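Putative type VI secretion protein (Escherichia coli, PDB 6SKI) is a type VI secretion effector, probably a phospholipase of the alpha/beta-hydrolase clan, that is loaded onto the VgrG spike and inhibited by it. Local coordinates at residues A[205-210]-A[236-241]; A[39-44]-A[189-194]; A[155-160]-A[265-270]; A[241-246]-A[279-284]. All blocks are in the same frame, centred on the assembly; numbering follows the deposited sequence.

Interaction 1. Residues A[205-210]-A[236-241]; sequences HFANRV and GEVRFL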
loop_
_atom_site.group_PDB
_atom_site.type_symbol
_atom_site.label_atom_id
_atom_site.label_comp_id
_atom_site.label_asym_id
_atom_site.label_seq_id
_atom_site.Cartn_x
_atom_site.Cartn_y
_atom_site.Cartn_z
ATOM N N HIS A 205 6.715 -7.158 -4.996
ATOM C CA HIS A 205 6.345 -8.357 -5.732
ATOM C C HIS A 205 6.198 -8.045 -7.210
ATOM O O HIS A 205 6.779 -8.736 -8.055
ATOM C CB HIS A 205 5.055 -8.948 -5.167
ATOM C CG HIS A 205 4.749 -10.322 -5.676
ATOM N ND1 HIS A 205 3.632 -10.604 -6.428
ATOM C CD2 HIS A 205 5.423 -11.489 -5.551
ATOM C CE1 HIS A 205 3.626 -11.887 -6.741
ATOM N NE2 HIS A 205 4.700 -12.447 -6.217
ATOM N N PHE A 206 5.495 -6.958 -7.533
ATOM C CA PHE A 206 5.339 -6.592 -8.932
ATOM C C PHE A 206 6.695 -6.405 -9.587
ATOM O O PHE A 206 6.948 -6.950 -10.668
ATOM C CB PHE A 206 4.496 -5.326 -9.058
ATOM C CG PHE A 206 4.256 -4.900 -10.473
ATOM C CD1 PHE A 206 3.188 -5.399 -11.189
ATOM C CD2 PHE A 206 5.104 -3.999 -11.088
ATOM C CE1 PHE A 206 2.973 -5.007 -12.489
ATOM C CE2 PHE A 206 4.892 -3.607 -12.384
ATOM C CZ PHE A 206 3.828 -4.109 -13.086
ATOM N N ALA A 207 7.605 -5.700 -8.911
ATOM C CA ALA A 207 8.912 -5.468 -9.505
ATOM C C ALA A 207 9.603 -6.789 -9.793
ATOM O O ALA A 207 10.192 -6.968 -10.865
ATOM C CB ALA A 207 9.764 -4.597 -8.586
ATOM N N ASN A 208 9.469 -7.752 -8.882
ATOM C CA ASN A 208 10.107 -9.041 -9.103
ATOM C C ASN A 208 9.477 -9.751 -10.290
ATOM O O ASN A 208 10.184 -10.358 -11.102
ATOM C CB ASN A 208 10.025 -9.889 -7.840
ATOM C CG ASN A 208 11.065 -9.498 -6.817
ATOM O OD1 ASN A 208 10.749 -9.253 -5.657
ATOM N ND2 ASN A 208 12.317 -9.430 -7.244
ATOM N N ARG A 209 8.156 -9.646 -10.432
ATOM C CA ARG A 209 7.502 -10.224 -11.597
ATOM C C ARG A 209 8.001 -9.569 -12.876
ATOM O O ARG A 209 8.062 -10.213 -13.928
ATOM C CB ARG A 209 5.988 -10.086 -11.472
ATOM C CG ARG A 209 5.411 -10.852 -10.306
ATOM C CD ARG A 209 3.908 -10.723 -10.243
ATOM N NE ARG A 209 3.264 -11.351 -11.390
ATOM C CZ ARG A 209 2.008 -11.780 -11.395
ATOM N NH1 ARG A 209 1.258 -11.650 -10.313
ATOM N NH2 ARG A 209 1.502 -12.338 -12.482
ATOM N N VAL A 210 8.362 -8.287 -12.810
ATOM C CA VAL A 210 8.938 -7.645 -13.983
ATOM C C VAL A 210 10.374 -8.103 -14.173
ATOM O O VAL A 210 10.852 -8.248 -15.303
ATOM C CB VAL A 210 8.833 -6.115 -13.864
ATOM C CG1 VAL A 210 9.530 -5.442 -15.029
ATOM C CG2 VAL A 210 7.384 -5.694 -13.796
ATOM N N GLY A 236 8.510 -5.686 -19.890
ATOM C CA GLY A 236 8.827 -4.344 -19.456
ATOM C C GLY A 236 10.055 -4.287 -18.576
ATOM O O GLY A 236 10.764 -5.270 -18.353
ATOM N N GLU A 237 10.302 -3.082 -18.071
ATOM C CA GLU A 237 11.398 -2.810 -17.156
ATOM C C GLU A 237 10.897 -1.834 -16.103
ATOM O O GLU A 237 9.988 -1.046 -16.360
ATOM C CB GLU A 237 12.608 -2.250 -17.915
ATOM C CG GLU A 237 13.760 -1.786 -17.054
ATOM C CD GLU A 237 15.024 -1.569 -17.853
ATOM O OE1 GLU A 237 14.998 -1.797 -19.079
ATOM O OE2 GLU A 237 16.046 -1.170 -17.256
ATOM N N VAL A 238 11.476 -1.898 -14.909
ATOM C CA VAL A 238 11.106 -1.004 -13.818
ATOM C C VAL A 238 12.149 0.100 -13.731
ATOM O O VAL A 238 13.346 -0.177 -13.599
ATOM C CB VAL A 238 10.980 -1.752 -12.484
ATOM C CG1 VAL A 238 10.643 -0.780 -11.372
ATOM C CG2 VAL A 238 9.915 -2.817 -12.577
ATOM N N ARG A 239 11.698 1.351 -13.816
ATOM C CA ARG A 239 12.603 2.489 -13.713
ATOM C C ARG A 239 12.813 2.904 -12.263
ATOM O O ARG A 239 13.947 2.964 -11.782
ATOM C CB ARG A 239 12.070 3.664 -14.535
ATOM C CG ARG A 239 13.066 4.794 -14.690
ATOM C CD ARG A 239 12.503 5.934 -15.509
ATOM N NE ARG A 239 11.139 6.273 -15.126
ATOM C CZ ARG A 239 10.433 7.243 -15.691
ATOM N NH1 ARG A 239 10.966 7.969 -16.661
ATOM N NH2 ARG A 239 9.199 7.492 -15.286
ATOM N N PHE A 240 11.728 3.202 -11.553
ATOM C CA PHE A 240 11.799 3.646 -10.168
ATOM C C PHE A 240 10.858 2.818 -9.310
ATOM O O PHE A 240 9.696 2.618 -9.670
ATOM C CB PHE A 240 11.449 5.128 -10.036
ATOM C CG PHE A 240 11.515 5.638 -8.625
ATOM C CD1 PHE A 240 12.726 5.772 -7.980
ATOM C CD2 PHE A 240 10.362 5.972 -7.943
ATOM C CE1 PHE A 240 12.789 6.235 -6.691
ATOM C CE2 PHE A 240 10.422 6.435 -6.650
ATOM C CZ PHE A 240 11.636 6.564 -6.025
ATOM N N LEU A 241 11.366 2.339 -8.179
ATOM C CA LEU A 241 10.573 1.643 -7.175
ATOM C C LEU A 241 10.489 2.538 -5.946
ATOM O O LEU A 241 11.495 2.766 -5.268
ATOM C CB LEU A 241 11.192 0.292 -6.833
ATOM C CG LEU A 241 10.356 -0.683 -6.006
ATOM C CD1 LEU A 241 9.051 -0.981 -6.693
ATOM C CD2 LEU A 241 11.132 -1.961 -5.769
#
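Helix 198-211 packs on strand 237-243 within a beta-alpha-beta unit of the alpha/beta-hydrolase fold: the chain leaves strand 184-195, passes through this helix and a second one, 215-225, and returns as the neighbouring parallel strand. Helix and strand run obliquely, their directions 136° apart and their axes 8.2 Å from each other at closest approach. The contact is apolar, carried by one ridge of the helix, Ala207 and Val210, one turn apart. Gly236 leads into the strand with phi 95°, a conformation in which a CB would press on the preceding carbonyl oxygen; its own carbonyl O lies 3.5 Å from Val210 CG1. Glu237 offers the same methyl its CA, while its CB points away from the helix and its carboxylate forms a salt bridge with Lys277. Val238 is the centre of the contact. With CG1 anti to the backbone N, it sets CG2 into the fork of Val210, 3.6 Å from Val210 CG1 and 4.0 Å from Val210 CG2, so that the two branched side chains cross obliquely. Arg239 and Phe240 belong to other surroundings: the guanidinium of Arg239 forms a salt bridge with Asp192, and the ring of Phe240 packs on helix 416-431. Leu241 returns to the helix. Its CG stands anti to the backbone N (chi1 -168°), which brings both terminal methyls over Ala207, with CD1 and CD2 each 4.1 Å from Ala207 CB.

Interaction 2. Residues A[39-44]-A[189-194]; sequences IGIFFD and IQFDVF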
loop_
_atom_site.group_PDB
_atom_site.type_symbol
_atom_site.label_atom_id
_atom_site.label_comp_id
_atom_site.label_asym_id
_atom_site.label_seq_id
_atom_site.Cartn_x
_atom_site.Cartn_y
_atom_site.Cartn_z
ATOM N N ILE A 39 4.659 3.260 -17.419
ATOM C CA ILE A 39 3.392 3.040 -16.740
ATOM C C ILE A 39 3.639 3.186 -15.249
ATOM O O ILE A 39 4.408 2.417 -14.660
ATOM C CB ILE A 39 2.792 1.670 -17.079
ATOM C CG1 ILE A 39 2.866 1.421 -18.585
ATOM C CG2 ILE A 39 1.361 1.588 -16.588
ATOM C CD1 ILE A 39 2.255 0.115 -19.020
ATOM N N GLY A 40 2.997 4.176 -14.644
ATOM C CA GLY A 40 3.125 4.389 -13.221
ATOM C C GLY A 40 2.189 3.490 -12.454
ATOM O O GLY A 40 0.969 3.648 -12.528
ATOM N N ILE A 41 2.748 2.540 -11.716
ATOM C CA ILE A 41 1.969 1.568 -10.963
ATOM C C ILE A 41 1.919 2.050 -9.525
ATOM O O ILE A 41 2.961 2.247 -8.891
ATOM C CB ILE A 41 2.570 0.160 -11.059
ATOM C CG1 ILE A 41 3.108 -0.088 -12.463
ATOM C CG2 ILE A 41 1.521 -0.874 -10.743
ATOM C CD1 ILE A 41 2.032 -0.359 -13.475
ATOM N N PHE A 42 0.710 2.251 -9.014
ATOM C CA PHE A 42 0.505 2.856 -7.705
ATOM C C PHE A 42 -0.296 1.882 -6.859
ATOM O O PHE A 42 -1.515 1.772 -7.017
ATOM C CB PHE A 42 -0.209 4.199 -7.836
ATOM C CG PHE A 42 0.637 5.269 -8.450
ATOM C CD1 PHE A 42 0.528 5.566 -9.792
ATOM C CD2 PHE A 42 1.532 5.989 -7.684
ATOM C CE1 PHE A 42 1.304 6.542 -10.358
ATOM C CE2 PHE A 42 2.306 6.971 -8.251
ATOM C CZ PHE A 42 2.192 7.245 -9.587
ATOM N N PHE A 43 0.389 1.189 -5.959
ATOM C CA PHE A 43 -0.217 0.204 -5.075
ATOM C C PHE A 43 -0.492 0.898 -3.752
ATOM O O PHE A 43 0.438 1.225 -3.013
ATOM C CB PHE A 43 0.709 -0.985 -4.851
ATOM C CG PHE A 43 0.856 -1.896 -6.022
ATOM C CD1 PHE A 43 -0.060 -2.898 -6.257
ATOM C CD2 PHE A 43 1.953 -1.794 -6.848
ATOM C CE1 PHE A 43 0.096 -3.752 -7.315
ATOM C CE2 PHE A 43 2.112 -2.646 -7.903
ATOM C CZ PHE A 43 1.184 -3.626 -8.138
ATOM N N ASP A 44 -1.757 1.109 -3.437
ATOM C CA ASP A 44 -2.065 1.827 -2.215
ATOM C C ASP A 44 -2.171 0.863 -1.041
ATOM O O ASP A 44 -2.268 -0.354 -1.203
ATOM C CB ASP A 44 -3.362 2.613 -2.379
ATOM C CG ASP A 44 -3.413 3.838 -1.501
ATOM O OD1 ASP A 44 -2.570 3.955 -0.590
ATOM O OD2 ASP A 44 -4.297 4.688 -1.721
ATOM N N ILE A 189 8.707 -0.310 -22.688
ATOM C CA ILE A 189 7.683 -0.238 -21.656
ATOM C C ILE A 189 8.406 -0.191 -20.321
ATOM O O ILE A 189 9.054 -1.165 -19.919
ATOM C CB ILE A 189 6.709 -1.419 -21.720
ATOM C CG1 ILE A 189 5.859 -1.346 -22.989
ATOM C CG2 ILE A 189 5.836 -1.452 -20.479
ATOM C CD1 ILE A 189 4.653 -0.456 -22.869
ATOM N N GLN A 190 8.320 0.944 -19.646
ATOM C CA GLN A 190 8.901 1.120 -18.327
ATOM C C GLN A 190 7.803 1.128 -17.273
ATOM O O GLN A 190 6.624 1.323 -17.573
ATOM C CB GLN A 190 9.703 2.418 -18.259
ATOM C CG GLN A 190 11.160 2.278 -18.614
ATOM C CD GLN A 190 11.839 3.617 -18.746
ATOM O OE1 GLN A 190 11.179 4.648 -18.859
ATOM N NE2 GLN A 190 13.164 3.615 -18.736
ATOM N N PHE A 191 8.203 0.906 -16.024
ATOM C CA PHE A 191 7.284 0.921 -14.897
ATOM C C PHE A 191 7.852 1.786 -13.786
ATOM O O PHE A 191 9.035 1.675 -13.453
ATOM C CB PHE A 191 7.025 -0.491 -14.366
ATOM C CG PHE A 191 6.214 -1.350 -15.288
ATOM C CD1 PHE A 191 4.872 -1.096 -15.486
ATOM C CD2 PHE A 191 6.789 -2.423 -15.937
ATOM C CE1 PHE A 191 4.126 -1.886 -16.324
ATOM C CE2 PHE A 191 6.044 -3.215 -16.777
ATOM C CZ PHE A 191 4.710 -2.945 -16.970
ATOM N N ASP A 192 7.013 2.647 -13.219
ATOM C CA ASP A 192 7.305 3.349 -11.972
ATOM C C ASP A 192 6.336 2.805 -10.933
ATOM O O ASP A 192 5.157 3.164 -10.926
ATOM C CB ASP A 192 7.164 4.857 -12.117
ATOM C CG ASP A 192 8.198 5.450 -13.028
ATOM O OD1 ASP A 192 9.382 5.088 -12.889
ATOM O OD2 ASP A 192 7.834 6.294 -13.869
ATOM N N VAL A 193 6.832 1.943 -10.059
ATOM C CA VAL A 193 5.993 1.243 -9.100
ATOM C C VAL A 193 6.086 1.953 -7.759
ATOM O O VAL A 193 7.184 2.176 -7.237
ATOM C CB VAL A 193 6.402 -0.232 -8.979
ATOM C CG1 VAL A 193 5.264 -1.043 -8.409
ATOM C CG2 VAL A 193 6.811 -0.772 -10.335
ATOM N N PHE A 194 4.932 2.326 -7.213
ATOM C CA PHE A 194 4.835 3.017 -5.937
ATOM C C PHE A 194 3.886 2.246 -5.039
ATOM O O PHE A 194 2.840 1.781 -5.499
ATOM C CB PHE A 194 4.335 4.448 -6.119
ATOM C CG PHE A 194 5.275 5.324 -6.883
ATOM C CD1 PHE A 194 5.213 5.388 -8.261
ATOM C CD2 PHE A 194 6.206 6.098 -6.224
ATOM C CE1 PHE A 194 6.070 6.197 -8.964
ATOM C CE2 PHE A 194 7.063 6.908 -6.924
ATOM C CZ PHE A 194 6.996 6.958 -8.296
#
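Phe42 and Phe194 lie side by side on one face of the sheet, their ring planes only 10° apart and their centroids 4.9 Å apart, yet slid so far that the rings barely overlap. The touch is between Phe42 CE2 and Phe194 CD1, 3.3 Å apart, and Tyr109 meets the Phe42 ring edge-to-face. The opposite face carries the other two rings. Phe43 receives Val193 CG1 at its edge, in the ring plane, with CE2 3.6 Å from that methyl. The Phe191 ring has the carbonyl O of Ile39 at its edge, while Ile41 CD1 approaches its CD1 obliquely, at 3.6 Å; Phe206 meets this ring edge-to-face. All four phenylalanines hold CG anti to the carbonyl carbon, so each ring of the side-by-side pair leans the same way. Between the two faces, a parallel ladder of five backbone hydrogen bonds joins the strands. Ile39 N donates to Gln190 O at 2.8 Å, and Ile39 O accepts from Asp192 N at 3.0 Å; in both the donor stands above the carbonyl plane. Farther on, Ile41 is gripped from its N by Asp192 O and at its O by Phe194 N, before Phe43 N reaches Phe194 O nearly along the C=O axis. OD2 of the buried Asp192 carboxylate meets Arg239 in a salt bridge and Tyr109 OH in a hydrogen bond, while OD1 takes a weak one from Phe240 N. In the central sheet of the alpha/beta-hydrolase fold, strands 121-128 and 237-243 flank this pair, helix 156-178 covers the Ile39-Ile41-Phe191 face, and helix 101-108 the Phe42-Phe194 face.

Interaction 3. Residues A[155-160]-A[265-270]; sequences EGVVTK and PGVKLE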
loop_
_atom_site.group_PDB
_atom_site.type_symbol
_atom_site.label_atom_id
_atom_site.label_comp_id
_atom_site.label_asym_id
_atom_site.label_seq_id
_atom_site.Cartn_x
_atom_site.Cartn_y
_atom_site.Cartn_z
ATOM N N GLU A 155 -3.360 -13.656 1.155
ATOM C CA GLU A 155 -2.708 -13.760 -0.141
ATOM C C GLU A 155 -2.862 -12.490 -0.964
ATOM O O GLU A 155 -2.741 -12.537 -2.190
ATOM C CB GLU A 155 -3.270 -14.954 -0.906
ATOM C CG GLU A 155 -2.592 -16.265 -0.570
ATOM C CD GLU A 155 -3.493 -17.458 -0.801
ATOM O OE1 GLU A 155 -4.702 -17.253 -1.037
ATOM O OE2 GLU A 155 -2.993 -18.600 -0.746
ATOM N N GLY A 156 -3.130 -11.360 -0.310
ATOM C CA GLY A 156 -3.542 -10.165 -1.023
ATOM C C GLY A 156 -2.477 -9.565 -1.915
ATOM O O GLY A 156 -2.799 -8.882 -2.884
ATOM N N VAL A 157 -1.202 -9.785 -1.597
ATOM C CA VAL A 157 -0.131 -9.133 -2.349
ATOM C C VAL A 157 -0.114 -9.622 -3.796
ATOM O O VAL A 157 -0.097 -8.825 -4.745
ATOM C CB VAL A 157 1.221 -9.365 -1.653
ATOM C CG1 VAL A 157 2.360 -9.248 -2.641
ATOM C CG2 VAL A 157 1.394 -8.395 -0.503
ATOM N N VAL A 158 -0.139 -10.942 -3.986
ATOM C CA VAL A 158 -0.094 -11.497 -5.335
ATOM C C VAL A 158 -1.380 -11.181 -6.088
ATOM O O VAL A 158 -1.360 -10.882 -7.290
ATOM C CB VAL A 158 0.176 -13.010 -5.266
ATOM C CG1 VAL A 158 0.454 -13.566 -6.650
ATOM C CG2 VAL A 158 1.335 -13.289 -4.330
ATOM N N THR A 159 -2.517 -11.239 -5.397
ATOM C CA THR A 159 -3.784 -10.886 -6.024
ATOM C C THR A 159 -3.792 -9.429 -6.462
ATOM O O THR A 159 -4.365 -9.093 -7.505
ATOM C CB THR A 159 -4.932 -11.171 -5.054
ATOM O OG1 THR A 159 -5.099 -12.587 -4.924
ATOM C CG2 THR A 159 -6.234 -10.564 -5.550
ATOM N N LYS A 160 -3.131 -8.557 -5.703
ATOM C CA LYS A 160 -3.061 -7.155 -6.084
ATOM C C LYS A 160 -2.128 -6.956 -7.267
ATOM O O LYS A 160 -2.370 -6.089 -8.107
ATOM C CB LYS A 160 -2.628 -6.304 -4.895
ATOM C CG LYS A 160 -3.737 -6.099 -3.884
ATOM C CD LYS A 160 -4.695 -5.018 -4.325
ATOM C CE LYS A 160 -6.015 -5.130 -3.598
ATOM N NZ LYS A 160 -7.003 -4.148 -4.109
ATOM N N PRO A 265 1.827 -17.101 1.095
ATOM C CA PRO A 265 1.772 -16.681 -0.305
ATOM C C PRO A 265 3.170 -16.504 -0.867
ATOM O O PRO A 265 4.111 -16.141 -0.158
ATOM C CB PRO A 265 1.020 -15.349 -0.238
ATOM C CG PRO A 265 1.411 -14.811 1.092
ATOM C CD PRO A 265 1.426 -16.011 1.999
ATOM N N GLY A 266 3.304 -16.772 -2.161
ATOM C CA GLY A 266 4.605 -16.667 -2.781
ATOM C C GLY A 266 4.970 -15.233 -3.089
ATOM O O GLY A 266 5.158 -14.871 -4.254
ATOM N N VAL A 267 5.075 -14.405 -2.054
ATOM C CA VAL A 267 5.412 -13.000 -2.241
ATOM C C VAL A 267 6.927 -12.863 -2.320
ATOM O O VAL A 267 7.664 -13.420 -1.498
ATOM C CB VAL A 267 4.806 -12.117 -1.136
ATOM C CG1 VAL A 267 3.346 -12.469 -0.935
ATOM C CG2 VAL A 267 5.556 -12.251 0.177
ATOM N N LYS A 268 7.394 -12.181 -3.353
ATOM C CA LYS A 268 8.811 -11.956 -3.582
ATOM C C LYS A 268 9.120 -10.525 -3.170
ATOM O O LYS A 268 8.658 -9.576 -3.807
ATOM C CB LYS A 268 9.157 -12.219 -5.045
ATOM C CG LYS A 268 9.379 -13.692 -5.355
ATOM C CD LYS A 268 8.644 -14.148 -6.612
ATOM C CE LYS A 268 8.292 -12.993 -7.530
ATOM N NZ LYS A 268 7.619 -13.461 -8.771
ATOM N N LEU A 269 9.889 -10.370 -2.096
ATOM C CA LEU A 269 10.150 -9.058 -1.523
ATOM C C LEU A 269 11.622 -8.688 -1.561
ATOM O O LEU A 269 11.990 -7.612 -1.082
ATOM C CB LEU A 269 9.649 -9.004 -0.077
ATOM C CG LEU A 269 8.137 -8.965 0.118
ATOM C CD1 LEU A 269 7.804 -8.328 1.444
ATOM C CD2 LEU A 269 7.471 -8.236 -1.022
ATOM N N GLU A 270 12.471 -9.539 -2.123
ATOM C CA GLU A 270 13.901 -9.286 -2.176
ATOM C C GLU A 270 14.203 -8.538 -3.463
ATOM O O GLU A 270 13.746 -8.937 -4.538
ATOM C CB GLU A 270 14.696 -10.590 -2.107
ATOM C CG GLU A 270 16.137 -10.420 -1.642
ATOM C CD GLU A 270 17.151 -10.731 -2.723
ATOM O OE1 GLU A 270 16.953 -11.718 -3.462
ATOM O OE2 GLU A 270 18.153 -9.993 -2.824
#
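Val267 presses one methyl, CG1, onto the first turn of helix 156-178. That methyl lies 3.8 Å from Val157 CG1 and equally near Val157 CB, with Val158 CG2 4.0 Å away, so consecutive valines of the helix hold it from two directions. The Val157 and Val267 side chains cross at about a right angle, whereas Val158 meets Val267 obliquely. A second apolar touch lies at the start of the helix, where Glu155 CG rests 3.7 Å from CB of the Pro265 ring. Between the two, Gly266 is the centre of an inverse gamma turn, in which Val267 N gives a weak hydrogen bond to Pro265 O; this tight bend brings proline and valine to the same helix end. Val267 keeps CG1 anti to its carbonyl carbon (chi1 -48°), the setting that directs it at the helix. Glu155 occupies the N-cap position; its CG makes the contact, and its carboxylate continues to a salt bridge with Arg262. Farther out, His205 of helix 198-211 touches both Val157 and Val158 and makes a weak hydrogen bond to Gly266 O, while Lys268 pairs with Glu212. The arrangement is plain surface packing in an alpha/beta-hydrolase fold: the long loop joining strands 237-243 and 278-284 is laid against the N-terminal turn of a helix flanking the central sheet.

Interaction 4. Residues A[241-246]-A[279-284]; sequences LGLFDT and VFQITA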
loop_
_atom_site.group_PDB
_atom_site.type_symbol
_atom_site.label_atom_id
_atom_site.label_comp_id
_atom_site.label_asym_id
_atom_site.label_seq_id
_atom_site.Cartn_x
_atom_site.Cartn_y
_atom_site.Cartn_z
ATOM N N LEU A 241 11.366 2.339 -8.179
ATOM C CA LEU A 241 10.573 1.643 -7.175
ATOM C C LEU A 241 10.489 2.538 -5.946
ATOM O O LEU A 241 11.495 2.766 -5.268
ATOM C CB LEU A 241 11.192 0.292 -6.833
ATOM C CG LEU A 241 10.356 -0.683 -6.006
ATOM C CD1 LEU A 241 9.051 -0.981 -6.693
ATOM C CD2 LEU A 241 11.132 -1.961 -5.769
ATOM N N GLY A 242 9.296 3.048 -5.663
ATOM C CA GLY A 242 9.111 3.915 -4.519
ATOM C C GLY A 242 8.275 3.270 -3.440
ATOM O O GLY A 242 7.081 3.031 -3.631
ATOM N N LEU A 243 8.886 2.990 -2.295
ATOM C CA LEU A 243 8.236 2.274 -1.211
ATOM C C LEU A 243 8.129 3.187 -0.002
ATOM O O LEU A 243 9.063 3.929 0.307
ATOM C CB LEU A 243 9.017 1.016 -0.848
ATOM C CG LEU A 243 9.480 0.165 -2.028
ATOM C CD1 LEU A 243 10.555 -0.801 -1.583
ATOM C CD2 LEU A 243 8.315 -0.569 -2.662
ATOM N N PHE A 244 6.990 3.140 0.683
ATOM C CA PHE A 244 6.767 4.054 1.795
ATOM C C PHE A 244 6.927 3.414 3.167
ATOM O O PHE A 244 7.501 4.044 4.056
ATOM C CB PHE A 244 5.391 4.707 1.686
ATOM C CG PHE A 244 5.400 5.986 0.904
ATOM C CD1 PHE A 244 6.002 7.116 1.424
ATOM C CD2 PHE A 244 4.815 6.064 -0.341
ATOM C CE1 PHE A 244 6.019 8.293 0.721
ATOM C CE2 PHE A 244 4.830 7.241 -1.048
ATOM C CZ PHE A 244 5.433 8.358 -0.515
ATOM N N ASP A 245 6.383 2.224 3.406
ATOM C CA ASP A 245 6.775 1.475 4.595
ATOM C C ASP A 245 6.416 0.008 4.432
ATOM O O ASP A 245 5.313 -0.387 4.806
ATOM C CB ASP A 245 6.080 2.047 5.834
ATOM C CG ASP A 245 6.866 1.825 7.108
ATOM O OD1 ASP A 245 8.098 1.676 7.033
ATOM O OD2 ASP A 245 6.244 1.798 8.187
ATOM N N THR A 246 7.343 -0.827 3.975
ATOM C CA THR A 246 6.969 -2.177 3.560
ATOM C C THR A 246 6.577 -3.011 4.772
ATOM O O THR A 246 7.411 -3.308 5.633
ATOM C CB THR A 246 8.102 -2.842 2.790
ATOM O OG1 THR A 246 8.582 -1.943 1.785
ATOM C CG2 THR A 246 7.602 -4.107 2.126
ATOM N N VAL A 279 15.786 2.629 -6.708
ATOM C CA VAL A 279 14.855 2.201 -5.672
ATOM C C VAL A 279 15.041 3.116 -4.473
ATOM O O VAL A 279 16.176 3.413 -4.086
ATOM C CB VAL A 279 15.070 0.730 -5.270
ATOM C CG1 VAL A 279 14.105 0.328 -4.174
ATOM C CG2 VAL A 279 14.917 -0.180 -6.472
ATOM N N PHE A 280 13.934 3.577 -3.898
ATOM C CA PHE A 280 13.971 4.418 -2.711
ATOM C C PHE A 280 12.869 3.995 -1.757
ATOM O O PHE A 280 11.716 3.845 -2.168
ATOM C CB PHE A 280 13.802 5.894 -3.070
ATOM C CG PHE A 280 13.968 6.823 -1.906
ATOM C CD1 PHE A 280 15.199 6.983 -1.303
ATOM C CD2 PHE A 280 12.891 7.529 -1.409
ATOM C CE1 PHE A 280 15.350 7.834 -0.236
ATOM C CE2 PHE A 280 13.042 8.383 -0.346
ATOM C CZ PHE A 280 14.273 8.533 0.243
ATOM N N GLN A 281 13.222 3.794 -0.493
ATOM C CA GLN A 281 12.246 3.555 0.556
ATOM C C GLN A 281 12.377 4.599 1.649
ATOM O O GLN A 281 13.486 4.953 2.056
ATOM C CB GLN A 281 12.394 2.174 1.184
ATOM C CG GLN A 281 11.172 1.780 1.982
ATOM C CD GLN A 281 11.230 0.374 2.511
ATOM O OE1 GLN A 281 12.289 -0.118 2.882
ATOM N NE2 GLN A 281 10.083 -0.279 2.564
ATOM N N ILE A 282 11.237 5.084 2.118
ATOM C CA ILE A 282 11.157 5.836 3.360
ATOM C C ILE A 282 10.694 4.872 4.439
ATOM O O ILE A 282 9.989 3.902 4.147
ATOM C CB ILE A 282 10.219 7.046 3.236
ATOM C CG1 ILE A 282 10.489 7.783 1.929
ATOM C CG2 ILE A 282 10.440 7.997 4.389
ATOM C CD1 ILE A 282 9.587 8.960 1.691
ATOM N N THR A 283 11.153 5.082 5.664
ATOM C CA THR A 283 10.867 4.177 6.765
ATOM C C THR A 283 10.380 4.986 7.956
ATOM O O THR A 283 10.880 6.083 8.214
ATOM C CB THR A 283 12.120 3.357 7.119
ATOM O OG1 THR A 283 12.237 2.253 6.215
ATOM C CG2 THR A 283 12.072 2.840 8.548
ATOM N N ALA A 284 9.392 4.451 8.667
ATOM C CA ALA A 284 8.854 5.116 9.845
ATOM C C ALA A 284 9.755 4.847 11.041
ATOM O O ALA A 284 9.919 3.696 11.454
ATOM C CB ALA A 284 7.437 4.629 10.123
#
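Strands 241-243 and 279-284 run parallel, 5° apart in direction, joined by Phe280 N to Leu241 O (2.9 Å), Leu243 N to Phe280 O (3.0 Å) and Ile282 N to Leu243 O (3.1 Å), the first two nearly along the C=O axis. On one face Leu241 CB lies 3.8 Å from Val279 CG2, the two side chains pointing the same way, and Leu243 CB rests 3.6 Å from the CG of Gln281. This face turns to helix 198-211, where Leu243 meets Ala203 and Arg204. The ladder ends as Phe244 leaves strand geometry (psi -45°). Its ring lies alongside Ile282, with CE1 3.8 Å from Ile282 CD1, and both side chains pack on Met424 of helix 416-431. Asp245 comes next, with CG anti to the backbone N (chi1 -152°). Its OD1 accepts a weak hydrogen bond from Ala284 N at 3.5 Å, a light tether between the strand ends. OD2 is held more firmly, by a salt bridge with Arg534 and a hydrogen bond with His310 ND1; these neighbours would probably keep the carboxylate ionised. Asp245, His310 and Ser197, whose OG makes a weak hydrogen bond with Asp245 O, are placed in a way consistent with the Ser-His-Asp catalytic triad of an alpha/beta hydrolase, the acid set just beyond the carboxyl end of a central parallel strand.

How the interactions relate
Interactions 1, 2 and 4 share the central sheet, in which strands 22-43, 184-195, 237-243 and 278-284 lie side by side in that order. Interaction 2 joins the first two and interaction 4 the last two; interactions 1 and 4 meet at Leu241 of strand 237-243. The centres of interactions 1 and 2 are about 8 Å apart, interaction 4 about 14 Å from each. Interaction 3, about 14 Å from interaction 1, adds an outer layer, helix 156-178 and loop 265-270 beside helix 198-211. Along the chain, interaction 2 precedes interaction 1, while interaction 3 crosses interactions 2 and 4. Together they join sheet and helices of one fold, with the probable triad acid in interaction 4.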